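Local coordinates for protein endonuclease V (PDB 6OZE) that probably cleaves inosine-containing RNA by metal-ion-dependent hydrolysis, as an endoribonuclease with an RNase H-like fold, at residues L155-A159 with L160-K164; L168-R171 with G172-F175; R214-S217 with A218-F222. The protein carries 4 engineered substitutions. All coordinates share one frame; numbering follows the deposited sequence.

Contact 1: L155-A159 with L160-K164; sequences LANNA and LHKEK. Unlike the reference sequence in segment 155-159: Ala156 (reference Glu).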
ATOM      1  N   LEU A 155       8.703 -15.807   7.374  1.00 48.18           N
ATOM      2  CA  LEU A 155       8.961 -14.586   8.121  1.00 40.03           C
ATOM      3  C   LEU A 155       8.256 -14.638   9.468  1.00 46.78           C
ATOM      4  O   LEU A 155       7.126 -15.112   9.578  1.00 44.53           O
ATOM      5  CB  LEU A 155       8.455 -13.373   7.346  1.00 41.12           C
ATOM      6  CG  LEU A 155       9.327 -12.818   6.227  1.00 48.15           C
ATOM      7  CD1 LEU A 155       8.580 -11.716   5.502  1.00 54.49           C
ATOM      8  CD2 LEU A 155      10.633 -12.292   6.792  1.00 47.03           C
ATOM      9  N   ALA A 156       8.920 -14.135  10.503  1.00 41.17           N
ATOM     10  CA  ALA A 156       8.338 -14.177  11.835  1.00 45.05           C
ATOM     11  C   ALA A 156       8.878 -13.013  12.647  1.00 45.70           C
ATOM     12  O   ALA A 156      10.036 -12.618  12.485  1.00 40.70           O
ATOM     13  CB  ALA A 156       8.655 -15.503  12.542  1.00 49.19           C
ATOM     14  N   ASN A 157       8.027 -12.458  13.507  1.00 43.56           N
ATOM     15  CA  ASN A 157       8.454 -11.431  14.454  1.00 39.53           C
ATOM     16  C   ASN A 157       9.076 -12.147  15.650  1.00 48.69           C
ATOM     17  O   ASN A 157       8.451 -12.368  16.691  1.00 53.35           O
ATOM     18  CB  ASN A 157       7.283 -10.546  14.855  1.00 53.82           C
ATOM     19  CG  ASN A 157       7.692  -9.432  15.793  1.00 58.45           C
ATOM     20  OD1 ASN A 157       8.878  -9.217  16.037  1.00 52.79           O
ATOM     21  ND2 ASN A 157       6.711  -8.714  16.323  1.00 65.14           N
ATOM     22  N   ASN A 158      10.341 -12.522  15.486  1.00 45.65           N
ATOM     23  CA  ASN A 158      11.055 -13.320  16.465  1.00 35.14           C
ATOM     24  C   ASN A 158      12.192 -12.501  17.078  1.00 33.68           C
ATOM     25  O   ASN A 158      12.295 -11.290  16.872  1.00 33.17           O
ATOM     26  CB  ASN A 158      11.551 -14.619  15.827  1.00 37.32           C
ATOM     27  CG  ASN A 158      12.387 -14.374  14.584  1.00 35.33           C
ATOM     28  OD1 ASN A 158      12.737 -13.233  14.263  1.00 34.27           O
ATOM     29  ND2 ASN A 158      12.731 -15.451  13.886  1.00 46.21           N
ATOM     30  N   ALA A 159      13.048 -13.179  17.841  1.00 37.95           N
ATOM     31  CA  ALA A 159      14.147 -12.472  18.490  1.00 36.66           C
ATOM     32  C   ALA A 159      15.035 -11.773  17.470  1.00 34.43           C
ATOM     33  O   ALA A 159      15.429 -10.617  17.670  1.00 33.70           O
ATOM     34  CB  ALA A 159      14.950 -13.426  19.367  1.00 40.31           C
ATOM     35  N   LEU A 160      15.354 -12.451  16.362  1.00 32.49           N
ATOM     36  CA  LEU A 160      16.146 -11.816  15.304  1.00 31.11           C
ATOM     37  C   LEU A 160      15.502 -10.524  14.813  1.00 31.26           C
ATOM     38  O   LEU A 160      16.160  -9.480  14.679  1.00 29.32           O
ATOM     39  CB  LEU A 160      16.339 -12.791  14.143  1.00 35.49           C
ATOM     40  CG  LEU A 160      16.932 -12.195  12.869  1.00 38.83           C
ATOM     41  CD1 LEU A 160      18.391 -11.855  13.097  1.00 40.51           C
ATOM     42  CD2 LEU A 160      16.787 -13.145  11.697  1.00 52.40           C
ATOM     43  N   HIS A 161      14.207 -10.579  14.512  1.00 27.68           N
ATOM     44  CA  HIS A 161      13.522  -9.404  14.011  1.00 27.30           C
ATOM     45  C   HIS A 161      13.598  -8.254  15.007  1.00 25.47           C
ATOM     46  O   HIS A 161      13.860  -7.111  14.623  1.00 26.66           O
ATOM     47  CB  HIS A 161      12.066  -9.765  13.710  1.00 27.35           C
ATOM     48  CG  HIS A 161      11.364  -8.731  12.894  1.00 30.45           C
ATOM     49  ND1 HIS A 161      11.702  -8.468  11.585  1.00 31.34           N
ATOM     50  CD2 HIS A 161      10.369  -7.869  13.209  1.00 31.42           C
ATOM     51  CE1 HIS A 161      10.931  -7.498  11.122  1.00 30.94           C
ATOM     52  NE2 HIS A 161      10.112  -7.118  12.086  1.00 28.37           N
ATOM     53  N   LYS A 162      13.405  -8.547  16.295  1.00 28.43           N
ATOM     54  CA  LYS A 162      13.447  -7.487  17.303  1.00 28.79           C
ATOM     55  C   LYS A 162      14.846  -6.887  17.462  1.00 30.80           C
ATOM     56  O   LYS A 162      14.984  -5.675  17.669  1.00 28.61           O
ATOM     57  CB  LYS A 162      12.894  -8.003  18.627  1.00 33.68           C
ATOM     58  CG  LYS A 162      11.398  -8.323  18.544  1.00 39.78           C
ATOM     59  CD  LYS A 162      10.878  -8.974  19.814  1.00 50.16           C
ATOM     60  CE  LYS A 162       9.368  -9.189  19.736  1.00 58.11           C
ATOM     61  NZ  LYS A 162       8.981 -10.099  18.621  1.00 58.92           N
ATOM     62  N   GLU A 163      15.899  -7.705  17.385  1.00 26.70           N
ATOM     63  CA  GLU A 163      17.242  -7.141  17.473  1.00 26.56           C
ATOM     64  C   GLU A 163      17.574  -6.291  16.252  1.00 26.50           C
ATOM     65  O   GLU A 163      18.240  -5.256  16.368  1.00 28.54           O
ATOM     66  CB  GLU A 163      18.254  -8.258  17.638  1.00 28.36           C
ATOM     67  CG  GLU A 163      18.087  -9.088  18.910  1.00 31.23           C
ATOM     68  CD  GLU A 163      18.300  -8.310  20.208  1.00 40.48           C
ATOM     69  OE1 GLU A 163      18.294  -8.954  21.276  1.00 45.14           O
ATOM     70  OE2 GLU A 163      18.470  -7.072  20.181  1.00 38.47           O
ATOM     71  N   LYS A 164      17.101  -6.696  15.070  1.00 24.82           N
ATOM     72  CA  LYS A 164      17.344  -5.868  13.895  0.50 24.35           C
ATOM     73  C   LYS A 164      16.627  -4.528  14.010  1.00 24.74           C
ATOM     74  O   LYS A 164      17.149  -3.503  13.552  1.00 26.22           O
ATOM     75  CB  LYS A 164      16.993  -6.636  12.619  0.50 24.70           C
ATOM     76  CG  LYS A 164      17.998  -7.754  12.334  0.50 29.05           C
ATOM     77  CD  LYS A 164      17.453  -8.777  11.355  0.50 34.78           C
ATOM     78  CE  LYS A 164      17.390  -8.222   9.947  0.50 28.41           C
ATOM     79  NZ  LYS A 164      16.693  -9.176   9.027  0.50 34.31           N
TER

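Contact 2: L168-R171 with G172-F175; sequences LQTR and GDSF. With NA (sodium ion), chain F.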
ATOM      1  N   LEU A 168      18.079  -0.299  14.129  1.00 26.62           N
ATOM      2  CA  LEU A 168      17.631   0.864  13.372  1.00 28.17           C
ATOM      3  C   LEU A 168      17.817   2.108  14.229  1.00 29.44           C
ATOM      4  O   LEU A 168      17.516   2.101  15.425  1.00 37.12           O
ATOM      5  CB  LEU A 168      16.149   0.727  13.019  1.00 27.24           C
ATOM      6  CG  LEU A 168      15.721  -0.419  12.100  1.00 29.04           C
ATOM      7  CD1 LEU A 168      14.200  -0.526  12.023  1.00 25.37           C
ATOM      8  CD2 LEU A 168      16.317  -0.236  10.704  1.00 29.03           C
ATOM      9  N   GLN A 169      18.306   3.189  13.618  1.00 29.65           N
ATOM     10  CA  GLN A 169      18.666   4.380  14.378  1.00 31.54           C
ATOM     11  C   GLN A 169      17.873   5.612  13.974  1.00 29.25           C
ATOM     12  O   GLN A 169      17.423   6.366  14.846  1.00 39.39           O
ATOM     13  CB  GLN A 169      20.171   4.674  14.241  1.00 38.52           C
ATOM     14  CG  GLN A 169      21.066   3.618  14.857  1.00 43.59           C
ATOM     15  CD  GLN A 169      21.040   3.654  16.368  1.00 65.30           C
ATOM     16  OE1 GLN A 169      20.151   3.085  17.001  1.00 70.64           O
ATOM     17  NE2 GLN A 169      22.020   4.329  16.959  1.00 70.33           N
ATOM     18  N   THR A 170      17.725   5.868  12.679  1.00 27.78           N
ATOM     19  CA  THR A 170      17.152   7.125  12.209  1.00 30.45           C
ATOM     20  C   THR A 170      16.244   6.855  11.026  1.00 29.32           C
ATOM     21  O   THR A 170      16.237   5.761  10.452  1.00 29.00           O
ATOM     22  CB  THR A 170      18.229   8.116  11.736  1.00 30.25           C
ATOM     23  OG1 THR A 170      18.895   7.578  10.585  1.00 34.50           O
ATOM     24  CG2 THR A 170      19.243   8.400  12.827  1.00 35.19           C
ATOM     25  N   ARG A 171      15.472   7.881  10.664  1.00 27.26           N
ATOM     26  CA  ARG A 171      14.712   7.850   9.423  1.00 28.21           C
ATOM     27  C   ARG A 171      15.597   7.363   8.286  1.00 27.76           C
ATOM     28  O   ARG A 171      16.760   7.771   8.156  1.00 29.71           O
ATOM     29  CB  ARG A 171      14.198   9.256   9.095  1.00 26.10           C
ATOM     30  CG  ARG A 171      13.493   9.372   7.752  1.00 28.04           C
ATOM     31  CD  ARG A 171      12.951  10.773   7.568  1.00 34.66           C
ATOM     32  NE  ARG A 171      12.366  11.000   6.248  1.00 35.09           N
ATOM     33  CZ  ARG A 171      12.125  12.211   5.757  1.00 35.42           C
ATOM     34  NH1 ARG A 171      12.417  13.283   6.487  1.00 37.31           N
ATOM     35  NH2 ARG A 171      11.589  12.371   4.549  1.00 33.00           N
ATOM     36  N   GLY A 172      15.036   6.492   7.459  1.00 26.45           N
ATOM     37  CA  GLY A 172      15.717   5.995   6.298  1.00 28.79           C
ATOM     38  C   GLY A 172      16.474   4.710   6.525  1.00 26.60           C
ATOM     39  O   GLY A 172      16.808   4.030   5.548  1.00 32.54           O
ATOM     40  N   ASP A 173      16.734   4.347   7.781  1.00 28.36           N
ATOM     41  CA  ASP A 173      17.411   3.088   8.067  1.00 25.71           C
ATOM     42  C   ASP A 173      16.460   1.942   7.762  1.00 23.99           C
ATOM     43  O   ASP A 173      15.260   2.020   8.042  1.00 23.40           O
ATOM     44  CB  ASP A 173      17.818   3.000   9.539  1.00 25.47           C
ATOM     45  CG  ASP A 173      18.968   3.919   9.894  1.00 32.70           C
ATOM     46  OD1 ASP A 173      19.520   4.596   9.000  1.00 31.53           O
ATOM     47  OD2 ASP A 173      19.320   3.960  11.086  1.00 32.54           O
ATOM     48  N   SER A 174      17.000   0.865   7.199  1.00 25.61           N
ATOM     49  CA  SER A 174      16.146  -0.225   6.741  1.00 24.34           C
ATOM     50  C   SER A 174      16.916  -1.535   6.782  1.00 25.04           C
ATOM     51  O   SER A 174      18.151  -1.549   6.759  1.00 26.16           O
ATOM     52  CB  SER A 174      15.632   0.031   5.316  1.00 29.40           C
ATOM     53  OG  SER A 174      16.717   0.105   4.403  1.00 35.07           O
ATOM     54  N   PHE A 175      16.173  -2.645   6.869  1.00 21.40           N
ATOM     55  CA  PHE A 175      16.785  -3.963   6.776  1.00 23.52           C
ATOM     56  C   PHE A 175      15.892  -4.897   5.969  1.00 21.31           C
ATOM     57  O   PHE A 175      14.674  -4.705   5.927  1.00 22.88           O
ATOM     58  CB  PHE A 175      17.130  -4.583   8.149  1.00 23.17           C
ATOM     59  CG  PHE A 175      15.950  -4.853   9.065  1.00 25.39           C
ATOM     60  CD1 PHE A 175      15.195  -6.017   8.939  1.00 26.14           C
ATOM     61  CD2 PHE A 175      15.656  -3.993  10.112  1.00 22.87           C
ATOM     62  CE1 PHE A 175      14.172  -6.302   9.823  1.00 24.39           C
ATOM     63  CE2 PHE A 175      14.612  -4.265  10.993  1.00 24.01           C
ATOM     64  CZ  PHE A 175      13.867  -5.418  10.840  1.00 24.84           C
TER
HETATM   65 NA    NA F 305      17.756   1.857  17.713  1.00 36.14          NA
HETATM   66  O   HOH W   1      18.114   1.578  20.147  1.00 57.56           O
HETATM   67  O   HOH W   2      16.755   4.075  18.300  1.00 58.30           O
HETATM   68  O   HOH W   3      15.628   1.090  17.399  1.00 37.94           O

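Contact 3: R214-S217 with A218-F222; sequences RLTS and ACSRF. Engineered in segment 214-217: Ser217 (natural residue Cys). Engineered in segment 218-222: Ala218 (natural residue Cys), Ser220 (natural residue Cys).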
ATOM      1  N   ARG A 214      13.081   3.929  -0.656  1.00 23.95           N
ATOM      2  CA  ARG A 214      13.543   5.312  -0.674  0.50 24.84           C
ATOM      3  C   ARG A 214      12.384   6.282  -0.866  1.00 23.34           C
ATOM      4  O   ARG A 214      12.348   7.343  -0.232  1.00 23.83           O
ATOM      5  CB  ARG A 214      14.596   5.494  -1.756  0.50 27.56           C
ATOM      6  CG  ARG A 214      15.855   4.690  -1.490  0.50 30.07           C
ATOM      7  CD  ARG A 214      17.049   5.255  -2.235  0.50 34.75           C
ATOM      8  NE  ARG A 214      16.734   5.579  -3.624  0.50 33.11           N
ATOM      9  CZ  ARG A 214      16.518   6.809  -4.075  0.50 32.55           C
ATOM     10  NH1 ARG A 214      16.236   7.001  -5.356  0.50 32.76           N
ATOM     11  NH2 ARG A 214      16.583   7.845  -3.243  0.50 25.89           N
ATOM     12  N   LEU A 215      11.438   5.948  -1.744  1.00 21.75           N
ATOM     13  CA  LEU A 215      10.286   6.821  -1.940  1.00 22.23           C
ATOM     14  C   LEU A 215       9.462   6.923  -0.665  1.00 19.87           C
ATOM     15  O   LEU A 215       9.002   8.011  -0.294  1.00 19.82           O
ATOM     16  CB  LEU A 215       9.391   6.275  -3.062  1.00 20.31           C
ATOM     17  CG  LEU A 215       8.097   7.055  -3.297  1.00 22.00           C
ATOM     18  CD1 LEU A 215       8.412   8.489  -3.684  1.00 25.44           C
ATOM     19  CD2 LEU A 215       7.262   6.359  -4.378  1.00 23.52           C
ATOM     20  N   THR A 216       9.246   5.793   0.013  1.00 19.67           N
ATOM     21  CA  THR A 216       8.478   5.836   1.255  1.00 18.03           C
ATOM     22  C   THR A 216       9.158   6.736   2.280  1.00 19.41           C
ATOM     23  O   THR A 216       8.496   7.529   2.964  1.00 20.03           O
ATOM     24  CB  THR A 216       8.310   4.414   1.791  1.00 21.89           C
ATOM     25  OG1 THR A 216       7.646   3.624   0.796  1.00 21.75           O
ATOM     26  CG2 THR A 216       7.430   4.422   3.038  1.00 24.27           C
ATOM     27  N   SER A 217      10.481   6.620   2.410  1.00 20.19           N
ATOM     28  CA  SER A 217      11.204   7.523   3.302  0.58 19.28           C
ATOM     29  C   SER A 217      11.007   8.978   2.893  1.00 20.01           C
ATOM     30  O   SER A 217      10.761   9.843   3.748  1.00 23.26           O
ATOM     31  CB  SER A 217      12.695   7.167   3.343  0.58 20.05           C
ATOM     32  OG  SER A 217      13.326   7.801   4.439  0.58 24.39           O
ATOM     33  N   ALA A 218      11.102   9.268   1.592  1.00 19.16           N
ATOM     34  CA  ALA A 218      10.980  10.639   1.113  1.00 20.68           C
ATOM     35  C   ALA A 218       9.592  11.209   1.376  1.00 20.96           C
ATOM     36  O   ALA A 218       9.442  12.432   1.528  1.00 23.24           O
ATOM     37  CB  ALA A 218      11.303  10.685  -0.379  1.00 22.98           C
ATOM     38  N   CYS A 219       8.587  10.343   1.456  1.00 20.73           N
ATOM     39  CA  CYS A 219       7.212  10.770   1.676  1.00 20.90           C
ATOM     40  C   CYS A 219       6.826  10.831   3.143  1.00 22.66           C
ATOM     41  O   CYS A 219       5.676  11.161   3.443  1.00 23.69           O
ATOM     42  CB  CYS A 219       6.234   9.851   0.926  1.00 21.41           C
ATOM     43  SG  CYS A 219       6.306  10.052  -0.836  1.00 22.93           S
ATOM     44  N   SER A 220       7.751  10.579   4.066  1.00 22.16           N
ATOM     45  CA  SER A 220       7.437  10.477   5.487  1.00 22.35           C
ATOM     46  C   SER A 220       7.802  11.778   6.198  1.00 26.25           C
ATOM     47  O   SER A 220       8.981  12.100   6.361  1.00 32.39           O
ATOM     48  CB  SER A 220       8.149   9.281   6.116  1.00 25.08           C
ATOM     49  OG  SER A 220       7.648   8.071   5.571  1.00 27.30           O
ATOM     50  N   ARG A 221       6.788  12.526   6.609  1.00 22.79           N
ATOM     51  CA  ARG A 221       6.936  13.681   7.481  1.00 25.49           C
ATOM     52  C   ARG A 221       6.747  13.273   8.937  1.00 29.11           C
ATOM     53  O   ARG A 221       7.458  13.757   9.828  1.00 33.90           O
ATOM     54  CB  ARG A 221       5.890  14.727   7.073  1.00 34.12           C
ATOM     55  CG  ARG A 221       5.827  15.973   7.928  1.00 55.24           C
ATOM     56  CD  ARG A 221       4.822  16.959   7.342  1.00 63.57           C
ATOM     57  NE  ARG A 221       5.290  17.515   6.075  1.00 69.55           N
ATOM     58  CZ  ARG A 221       4.499  18.021   5.133  1.00 79.38           C
ATOM     59  NH1 ARG A 221       3.184  18.037   5.301  1.00 84.66           N
ATOM     60  NH2 ARG A 221       5.025  18.504   4.015  1.00 78.13           N
ATOM     61  N   PHE A 222       5.801  12.379   9.182  1.00 27.08           N
ATOM     62  CA  PHE A 222       5.586  11.673  10.432  1.00 27.75           C
ATOM     63  C   PHE A 222       5.913  10.197  10.193  1.00 28.08           C
ATOM     64  O   PHE A 222       6.490   9.833   9.162  1.00 37.40           O
ATOM     65  CB  PHE A 222       4.148  11.934  10.906  1.00 32.81           C
ATOM     66  CG  PHE A 222       3.806  13.394  11.011  1.00 39.47           C
ATOM     67  CD1 PHE A 222       4.210  14.136  12.112  1.00 48.32           C
ATOM     68  CD2 PHE A 222       3.094  14.032  10.006  1.00 35.54           C
ATOM     69  CE1 PHE A 222       3.898  15.486  12.212  1.00 53.71           C
ATOM     70  CE2 PHE A 222       2.782  15.378  10.098  1.00 45.16           C
ATOM     71  CZ  PHE A 222       3.185  16.106  11.206  1.00 52.70           C
TER

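Contact 1: L155-A159 with L160-K164
Asn157 and Lys162 meet at about a right angle, the lysine reaching back from the first turn of helix 159-167 to the loop that leads into it. Lys162 NZ lies 2.7 Å from Asn157 OD1, a hydrogen bond, but with a C=O...N angle of 100° it stands above the carbonyl plane rather than on a lone pair. The lysine chain runs straight as far as CE and bends only at its last torsion, which turns the ammonium group onto the amide. The same oxygen also sits at the edge of the His161 ring, 3.5 Å from His161 CD2 and near the ring plane; amide and imidazole are turned 77° against each other. Asn158 leaves the backbone on nearly the opposite side and turns its OD1 back to the helix start. With CG held between backbone N and carbonyl carbon (chi1 55°), its OD1 accepts from His161 N at 3.0 Å in a fairly straight bond, which makes Asn158 the N-cap. Its carbonyl oxygen then takes Lys162 N, and Ala159 O takes Glu163 N, both at 3.0 Å, opening the regular helical ladder. Further out, His161 NE2 bonds to Tyr200 OH, its ring meeting that of Tyr200, and Glu163 pairs with Arg166. Two neighbouring asparagines thus divide the work: one side chain caps a backbone N-H at the helix start, while the other offers its oxygen to a lysine ammonium whose positive charge would probably polarise the amide it lies over, at the protein surface.

Contact 2: L168-R171 with G172-F175
Asp173 turns its carboxylate back onto the chain at Gln169 and Thr170, and most of the polar bonding gathers there. OD2 accepts two backbone N-H groups: Gln169 N at 2.8 Å, on the anti lone pair, and Thr170 N at 3.0 Å, from above the carboxylate plane (67° out of it). Because CG lies anti to the carbonyl carbon (chi1 -72°), the acid group leans over the turn toward these two donors. A lysine in place of Asp173 would probably leave both N-H groups without their shared acceptor and set the 168-171 arm of the turn freer to move.

A backbone bond closes the turn. Asp173 N donates to Thr170 O at 3.1 Å, the bond of a type II beta turn from Thr170 to Asp173. Gly172 has positive phi (93°), where a side chain would run into the carbonyl oxygen of Arg171.

Apolar contact centres on Leu168. Leu168 CD2 comes to the edge of the Phe175 ring, 3.9 Å from Phe175 CD2, the two side chains crossing at about a right angle; the same methyl lies 3.8 Å from Asp173 CB.

Leu168 and Gln169 also bind a sodium ion. Leu168 O at 2.3 Å and Gln169 OE1 at 2.8 Å hold it, together with three waters and Arg166 O; the glutamine chain bends at chi2 to bring its oxygen there. Backbone bonds tie Gly172 and Asp173 to Arg190, just past the neighbouring strand 184-189. The whole is a type II turn, braced by an aspartate, leading from helix 159-167 into edge strand 174-178 of the mixed sheet.

Contact 3: R214-S217 with A218-F222
Ser220 OG reaches back to Thr216 O, 2.8 Å away, and donates to it, while its own backbone N bonds to Ser217 O at 3.1 Å. The hydroxyl is placed by a chi1 of -66°, with OG anti to the carbonyl carbon and on the side of the backbone N. Thr216 O also receives a weak bond from Cys219 N, whose stronger acceptor is Leu215 O at 2.9 Å, although that angle at the hydrogen is only 135°. One residue back, Ala218 N completes a regular helical bond to Arg214 O at 2.9 Å. Beside this ladder Leu215 CD1 touches Cys219 SG at 3.9 Å, an apolar contact on the buried side.

Ser217, Ala218 and Ser220 are engineered, each replacing a natural cysteine, so the hydroxyl bond of Ser220 belongs to the crystallised variant.

Outside this shell, Leu215 and Cys219 both rest on Leu116 of strand 115-118, and Thr216 packs against Leu199 and Ile201 of strand 199-205 while its hydroxyl bonds to Ala212 O. Cys219 also shares a backbone bond with Glu226, drawing the chain toward the next helix. The arrangement is a helix C-terminus: helix 209-218, lying against the central sheet of the RNase H-like fold, gives way to the loop before helix 226-242.

Contact 1 is a surface contact; contacts 2 and 3 are partly buried. Contacts 1 and 2 belong to neighbouring elements, the start of helix 159-167 and the turn that follows it into strand 174-178, and they touch where His161 and Lys164 pack on Phe175. Contact 3 ends helix 209-218 and meets contact 2 through Arg171 NH2, which lies 2.8 Å from Ser217 O, a probable hydrogen bond; contacts 1 and 3 do not touch. Their chemistry differs accordingly: a side-chain cap and a lysine-amide bond outside, a carboxylate and sodium ion at the turn, and backbone bonds and one engineered serine hydroxyl beside a leucine-cysteine contact against the sheet.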